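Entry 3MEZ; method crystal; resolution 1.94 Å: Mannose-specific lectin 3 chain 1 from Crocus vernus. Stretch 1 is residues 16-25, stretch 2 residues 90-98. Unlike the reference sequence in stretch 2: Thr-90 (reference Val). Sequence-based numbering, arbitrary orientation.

Stretch 1 (16-25) QLSYESAAFV
Stretch 2 (90-98) TLGPDQHVT

Two β-hairpins pack side chain to side chain here, an apolar contact with no direct hydrogen bond between the stretches, centred on Leu-91 and supplemented by water at the turns.

Each stretch first satisfies its own backbone. In stretch 1, strands 16-19 and 22-25 run antiparallel: Leu-17 N to Phe-24 O is 3.1 Å and Phe-24 N to Leu-17 O 2.9 Å, while Tyr-19 N to Ala-22 O and Ala-22 N to Tyr-19 O are both 3.0 Å. A type II' turn from Tyr-19 to Ala-22 closes it, with Glu-20 at phi/psi 54/-121 and Ser-21 at -94/13. In stretch 2, Thr-90 N to Thr-98 O (3.0 Å) and Thr-98 N to Thr-90 O (3.1 Å) pair the strands, and Gly-92 N reaches His-96 O at 3.1 Å. A type I turn spans Gly-92 to Gln-95, with Gln-95 N to Gly-92 O at 2.9 Å; Gln-95 itself takes the left-handed values 66/30. Asp-94, chi1 p, accepts from the chain beyond the turn, His-96 N to Asp-94 OD1 at 3.1 Å.

The register sets Tyr-19 CA 6.4 Å from Leu-91 CA and Ala-22 CA 5.5 Å from Gln-95 CA. Strand alternation sends Leu-17, Tyr-19, Ala-22 and Phe-24 toward stretch 2, and Leu-91 and Val-97 toward stretch 1, while Ser-18 and Ala-23 point away.

Leu-91 (chi1 t, chi2 p) gives up 109 Å² of the 470 Å² buried in total. A branched aliphatic suits this place: its CD2 reaches both strands of the opposing hairpin, 3.6 Å from Ser-18 CA, 3.9 Å from Leu-17 CB (Leu-17 chi1 m, chi2 t) and 3.8 Å from Ala-22 O, while its CD1 is 4.0 Å from Ala-22 CB. Ala-22, whose side chain is a single methyl, sits where the backbones come close, its CB also lying 4.1 Å from Gln-95 CB.

Farther along, Val-97 (chi1 t) lays CG2 over one face of the Phe-24 ring (chi1 t), 4.0 Å from the centroid and 18° off the normal, a CH-pi contact; the flat aromatic face offers the methyl a broad apolar surface. Toward the turns, Tyr-19, also t, sets CB 4.1 Å from Leu-91 CG and CE2 4.3 Å from Pro-93 CB, its ring long enough to reach the proline and meeting the stretch obliquely.

Two waters bridge the stretches. One lies 2.9 Å from both Tyr-19 O and Gly-92 O, carbonyls that also accept within their own turns; a second is 2.6 Å from Glu-20 OE1 and 3.2 Å from Pro-93 O.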

# COMPACT_ATOMS: atom_id res chain seq x y z
N GLN A 16 -23.69 10.83 -12.35
CA GLN A 16 -22.28 10.62 -12.60
C GLN A 16 -21.65 9.57 -11.73
O GLN A 16 -22.14 9.29 -10.68
CB GLN A 16 -21.54 11.93 -12.41
CG GLN A 16 -21.59 12.46 -11.02
CD GLN A 16 -21.57 13.95 -10.96
OE1 GLN A 16 -20.64 14.54 -10.46
NE2 GLN A 16 -22.60 14.55 -11.41
N LEU A 17 -20.55 9.00 -12.22
CA LEU A 17 -19.52 8.38 -11.41
C LEU A 17 -18.65 9.46 -10.76
O LEU A 17 -18.46 10.49 -11.32
CB LEU A 17 -18.65 7.45 -12.21
CG LEU A 17 -19.26 6.29 -12.96
CD1 LEU A 17 -18.17 5.44 -13.62
CD2 LEU A 17 -20.18 5.51 -12.06
N SER A 18 -18.17 9.20 -9.58
CA SER A 18 -17.30 10.11 -8.89
C SER A 18 -16.28 9.38 -8.03
O SER A 18 -16.55 8.37 -7.49
CB SER A 18 -18.14 11.06 -8.04
OG SER A 18 -18.84 10.43 -7.02
N TYR A 19 -15.07 9.87 -8.00
CA TYR A 19 -14.09 9.41 -7.05
C TYR A 19 -13.15 10.56 -6.73
O TYR A 19 -12.51 11.06 -7.61
CB TYR A 19 -13.34 8.15 -7.51
CG TYR A 19 -12.52 7.57 -6.42
CD1 TYR A 19 -13.11 6.95 -5.37
CD2 TYR A 19 -11.17 7.73 -6.39
CE1 TYR A 19 -12.41 6.47 -4.38
CE2 TYR A 19 -10.44 7.25 -5.38
CZ TYR A 19 -11.08 6.62 -4.37
OH TYR A 19 -10.39 6.14 -3.35
N GLU A 20 -13.13 10.97 -5.49
CA GLU A 20 -12.30 12.08 -5.09
C GLU A 20 -12.58 13.31 -5.95
O GLU A 20 -13.65 13.78 -5.97
CB GLU A 20 -10.86 11.68 -4.99
CG GLU A 20 -10.67 10.72 -3.94
CD GLU A 20 -9.25 10.29 -3.78
OE1 GLU A 20 -8.47 10.42 -4.72
OE2 GLU A 20 -8.93 9.77 -2.72
N SER A 21 -11.61 13.84 -6.64
CA SER A 21 -11.89 15.04 -7.41
C SER A 21 -12.28 14.79 -8.89
O SER A 21 -12.29 15.70 -9.70
CB SER A 21 -10.78 16.08 -7.29
OG SER A 21 -9.70 15.78 -8.10
N ALA A 22 -12.57 13.55 -9.23
CA ALA A 22 -12.95 13.19 -10.57
C ALA A 22 -14.44 12.92 -10.64
O ALA A 22 -14.99 12.38 -9.73
CB ALA A 22 -12.21 12.01 -10.96
N ALA A 23 -15.06 13.31 -11.75
CA ALA A 23 -16.45 13.01 -12.11
C ALA A 23 -16.60 12.57 -13.58
O ALA A 23 -15.98 13.17 -14.41
CB ALA A 23 -17.30 14.19 -11.90
N PHE A 24 -17.44 11.58 -13.85
CA PHE A 24 -17.75 11.13 -15.21
C PHE A 24 -19.24 11.28 -15.38
O PHE A 24 -20.00 10.51 -14.89
CB PHE A 24 -17.32 9.67 -15.39
CG PHE A 24 -17.32 9.12 -16.82
CD1 PHE A 24 -17.90 7.91 -17.07
CD2 PHE A 24 -16.67 9.72 -17.85
CE1 PHE A 24 -17.88 7.37 -18.31
CE2 PHE A 24 -16.67 9.17 -19.09
CZ PHE A 24 -17.27 8.02 -19.32
N VAL A 25 -19.63 12.32 -16.08
CA VAL A 25 -20.98 12.76 -16.04
C VAL A 25 -21.79 12.67 -17.34
O VAL A 25 -21.43 13.16 -18.33
CB VAL A 25 -21.14 14.13 -15.24
CG1 VAL A 25 -19.85 14.86 -15.05
CG2 VAL A 25 -22.19 14.97 -15.75
N THR A 90 -14.59 1.29 -13.82
CA THR A 90 -14.15 1.84 -12.57
C THR A 90 -13.52 3.20 -12.80
O THR A 90 -12.63 3.31 -13.58
CB THR A 90 -13.09 0.95 -11.87
OG1 THR A 90 -13.55 -0.38 -11.74
CG2 THR A 90 -12.70 1.50 -10.48
N LEU A 91 -13.98 4.20 -12.07
CA LEU A 91 -13.37 5.50 -12.04
C LEU A 91 -12.39 5.46 -10.87
O LEU A 91 -12.76 5.51 -9.74
CB LEU A 91 -14.40 6.59 -11.86
CG LEU A 91 -13.95 8.02 -11.60
CD1 LEU A 91 -12.98 8.43 -12.62
CD2 LEU A 91 -15.10 9.00 -11.53
N GLY A 92 -11.13 5.31 -11.21
CA GLY A 92 -10.06 5.04 -10.28
C GLY A 92 -9.31 6.21 -9.66
O GLY A 92 -9.55 7.32 -9.98
N PRO A 93 -8.34 5.89 -8.81
CA PRO A 93 -7.50 6.89 -8.16
C PRO A 93 -6.63 7.65 -9.13
O PRO A 93 -6.14 8.68 -8.82
CB PRO A 93 -6.67 6.10 -7.16
CG PRO A 93 -6.95 4.77 -7.36
CD PRO A 93 -8.09 4.56 -8.27
N ASP A 94 -6.51 7.12 -10.34
CA ASP A 94 -5.86 7.78 -11.46
C ASP A 94 -6.68 8.87 -12.12
O ASP A 94 -6.22 9.53 -12.98
CB ASP A 94 -5.31 6.79 -12.50
CG ASP A 94 -6.39 5.93 -13.13
OD1 ASP A 94 -7.54 6.04 -12.77
OD2 ASP A 94 -6.05 5.14 -13.98
N GLN A 95 -7.91 9.01 -11.67
CA GLN A 95 -8.88 9.95 -12.20
C GLN A 95 -9.30 9.64 -13.63
O GLN A 95 -9.62 10.49 -14.38
CB GLN A 95 -8.37 11.38 -12.10
CG GLN A 95 -8.00 11.86 -10.73
CD GLN A 95 -7.33 13.23 -10.75
OE1 GLN A 95 -7.62 14.04 -11.57
NE2 GLN A 95 -6.39 13.43 -9.89
N HIS A 96 -9.27 8.37 -13.97
CA HIS A 96 -9.69 7.89 -15.27
C HIS A 96 -10.67 6.75 -15.16
O HIS A 96 -10.72 6.12 -14.18
CB HIS A 96 -8.48 7.50 -16.11
CG HIS A 96 -7.92 8.64 -16.88
ND1 HIS A 96 -6.74 9.23 -16.55
CD2 HIS A 96 -8.42 9.34 -17.91
CE1 HIS A 96 -6.52 10.24 -17.36
NE2 HIS A 96 -7.53 10.33 -18.19
N VAL A 97 -11.44 6.51 -16.20
CA VAL A 97 -12.34 5.40 -16.23
C VAL A 97 -11.74 4.32 -17.10
O VAL A 97 -11.49 4.53 -18.24
CB VAL A 97 -13.72 5.78 -16.79
CG1 VAL A 97 -14.63 4.60 -16.83
CG2 VAL A 97 -14.34 6.88 -16.01
N THR A 98 -11.56 3.16 -16.52
CA THR A 98 -11.04 1.99 -17.18
C THR A 98 -12.08 0.85 -17.11
O THR A 98 -12.70 0.66 -16.11
CB THR A 98 -9.74 1.48 -16.55
OG1 THR A 98 -8.76 2.50 -16.52
CG2 THR A 98 -9.22 0.37 -17.30
O HOH W 1 -10.13 9.93 -8.83
O HOH W 2 -8.05 10.66 -7.28